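Local coordinates for Rv3651-like N-terminal domain-containing protein (Mycobacterium tuberculosis, PDB 4Q6U) that is of unknown biochemical function but, with one GAF-like and two PAS-like domains, probably acts as a triple sensor-domain protein, at residues L14-L19 with T53-T58. Numbering follows the deposited sequence.
Sequences LLVETL and TAIAET
Ile55 of helix 48-61 packs against Val16 and Thr18 in a small, apolar helix-on-sheet contact within the GAF-related N-terminal domain, where the helix lies over one face of a six-stranded antiparallel sheet. Strand 14-17 is an inner strand of that sheet: Val16 pairs through its backbone with Val91, and Glu17 with Ala24 on the other neighbouring strand. No hydrogen bond crosses the interface, only 98 Å² is buried, and the nearest CA atoms, those of Val16 and Ile55, stay 8.7 Å apart, so side chains alone bridge the gap.

Ile55 uses both its branches. CD1, at the end of an extended chain (chi2 171°), approaches Val16 CG2 at 4.2 Å, while CG2 meets Thr18 CG2 at 4.0 Å. Val93 of strand 88-97 also touches Ile55, extending the apolar surface beneath the helix. On the side of the strand turned from the helix, Glu17 OE2 forms a salt bridge with Arg194 of the middle, PAS-like domain; OE1 accepts Leu19 N at 2.8 Å, the donor lying well above the carboxylate plane. In the helix, Ala54 O accepts both Thr58 N and, at 2.9 Å, Thr58 OG1, which arrive from opposite faces of the carbonyl plane.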
loop_
_atom_site.group_PDB
_atom_site.type_symbol
_atom_site.label_atom_id
_atom_site.label_comp_id
_atom_site.label_asym_id
_atom_site.label_seq_id
_atom_site.Cartn_x
_atom_site.Cartn_y
_atom_site.Cartn_z
ATOM N N LEU B 14 -30.716 7.487 -5.056
ATOM C CA LEU B 14 -29.469 8.239 -5.141
ATOM C C LEU B 14 -29.140 8.890 -3.800
ATOM O O LEU B 14 -29.956 9.643 -3.272
ATOM C CB LEU B 14 -29.565 9.319 -6.220
ATOM C CG LEU B 14 -29.738 8.840 -7.652
ATOM C CD1 LEU B 14 -29.738 10.032 -8.586
ATOM C CD2 LEU B 14 -28.613 7.865 -7.991
ATOM N N LEU B 15 -27.953 8.628 -3.254
ATOM C CA LEU B 15 -27.531 9.349 -2.061
ATOM C C LEU B 15 -26.739 10.589 -2.463
ATOM O O LEU B 15 -25.703 10.504 -3.118
ATOM C CB LEU B 15 -26.710 8.465 -1.132
ATOM C CG LEU B 15 -26.276 9.099 0.198
ATOM C CD1 LEU B 15 -27.468 9.361 1.104
ATOM C CD2 LEU B 15 -25.267 8.214 0.911
ATOM N N VAL B 16 -27.253 11.746 -2.069
ATOM C CA VAL B 16 -26.660 13.023 -2.429
ATOM C C VAL B 16 -26.098 13.739 -1.203
ATOM O O VAL B 16 -26.817 13.994 -0.255
ATOM C CB VAL B 16 -27.696 13.931 -3.119
ATOM C CG1 VAL B 16 -27.187 15.356 -3.211
ATOM C CG2 VAL B 16 -28.042 13.377 -4.495
ATOM N N GLU B 17 -24.806 14.049 -1.236
ATOM C CA GLU B 17 -24.171 14.840 -0.190
ATOM C C GLU B 17 -24.458 16.309 -0.481
ATOM O O GLU B 17 -24.255 16.779 -1.604
ATOM C CB GLU B 17 -22.663 14.555 -0.134
ATOM C CG GLU B 17 -21.979 14.901 1.193
ATOM C CD GLU B 17 -21.366 16.286 1.185
ATOM O OE1 GLU B 17 -21.803 17.134 0.374
ATOM O OE2 GLU B 17 -20.441 16.527 1.981
ATOM N N THR B 18 -24.949 17.026 0.526
ATOM C CA THR B 18 -25.430 18.389 0.327
ATOM C C THR B 18 -24.708 19.418 1.197
ATOM O O THR B 18 -25.302 20.413 1.606
ATOM C CB THR B 18 -26.946 18.492 0.617
ATOM O OG1 THR B 18 -27.228 17.983 1.928
ATOM C CG2 THR B 18 -27.743 17.702 -0.409
ATOM N N LEU B 19 -23.430 19.184 1.478
ATOM C CA LEU B 19 -22.679 20.122 2.307
ATOM C C LEU B 19 -21.794 21.043 1.465
ATOM O O LEU B 19 -21.205 21.990 1.984
ATOM C CB LEU B 19 -21.837 19.366 3.340
ATOM C CG LEU B 19 -22.646 18.762 4.492
ATOM C CD1 LEU B 19 -21.805 17.827 5.330
ATOM C CD2 LEU B 19 -23.246 19.862 5.362
ATOM N N THR B 53 -34.923 20.778 -7.657
ATOM C CA THR B 53 -35.938 21.474 -6.873
ATOM C C THR B 53 -36.374 20.643 -5.665
ATOM O O THR B 53 -36.543 21.174 -4.566
ATOM C CB THR B 53 -37.163 21.822 -7.747
ATOM O OG1 THR B 53 -36.756 22.711 -8.796
ATOM C CG2 THR B 53 -38.250 22.490 -6.921
ATOM N N ALA B 54 -36.537 19.341 -5.874
ATOM C CA ALA B 54 -36.914 18.425 -4.802
ATOM C C ALA B 54 -35.881 18.422 -3.681
ATOM O O ALA B 54 -36.229 18.463 -2.501
ATOM C CB ALA B 54 -37.094 17.016 -5.345
ATOM N N ILE B 55 -34.611 18.359 -4.058
ATOM C CA ILE B 55 -33.525 18.342 -3.081
ATOM C C ILE B 55 -33.468 19.681 -2.344
ATOM O O ILE B 55 -33.348 19.722 -1.119
ATOM C CB ILE B 55 -32.163 18.044 -3.753
ATOM C CG1 ILE B 55 -32.164 16.644 -4.372
ATOM C CG2 ILE B 55 -31.010 18.172 -2.753
ATOM C CD1 ILE B 55 -30.945 16.352 -5.224
ATOM N N ALA B 56 -33.578 20.769 -3.102
ATOM C CA ALA B 56 -33.491 22.113 -2.545
ATOM C C ALA B 56 -34.567 22.349 -1.489
ATOM O O ALA B 56 -34.299 22.950 -0.444
ATOM C CB ALA B 56 -33.597 23.153 -3.656
ATOM N N GLU B 57 -35.780 21.873 -1.769
ATOM C CA GLU B 57 -36.897 21.991 -0.832
ATOM C C GLU B 57 -36.682 21.124 0.416
ATOM O O GLU B 57 -37.021 21.528 1.531
ATOM C CB GLU B 57 -38.212 21.612 -1.520
ATOM N N THR B 58 -36.116 19.936 0.226
ATOM C CA THR B 58 -35.837 19.037 1.342
ATOM C C THR B 58 -34.843 19.678 2.295
ATOM O O THR B 58 -34.949 19.528 3.516
ATOM C CB THR B 58 -35.285 17.686 0.857
ATOM O OG1 THR B 58 -36.281 17.025 0.071
ATOM C CG2 THR B 58 -34.909 16.795 2.037
#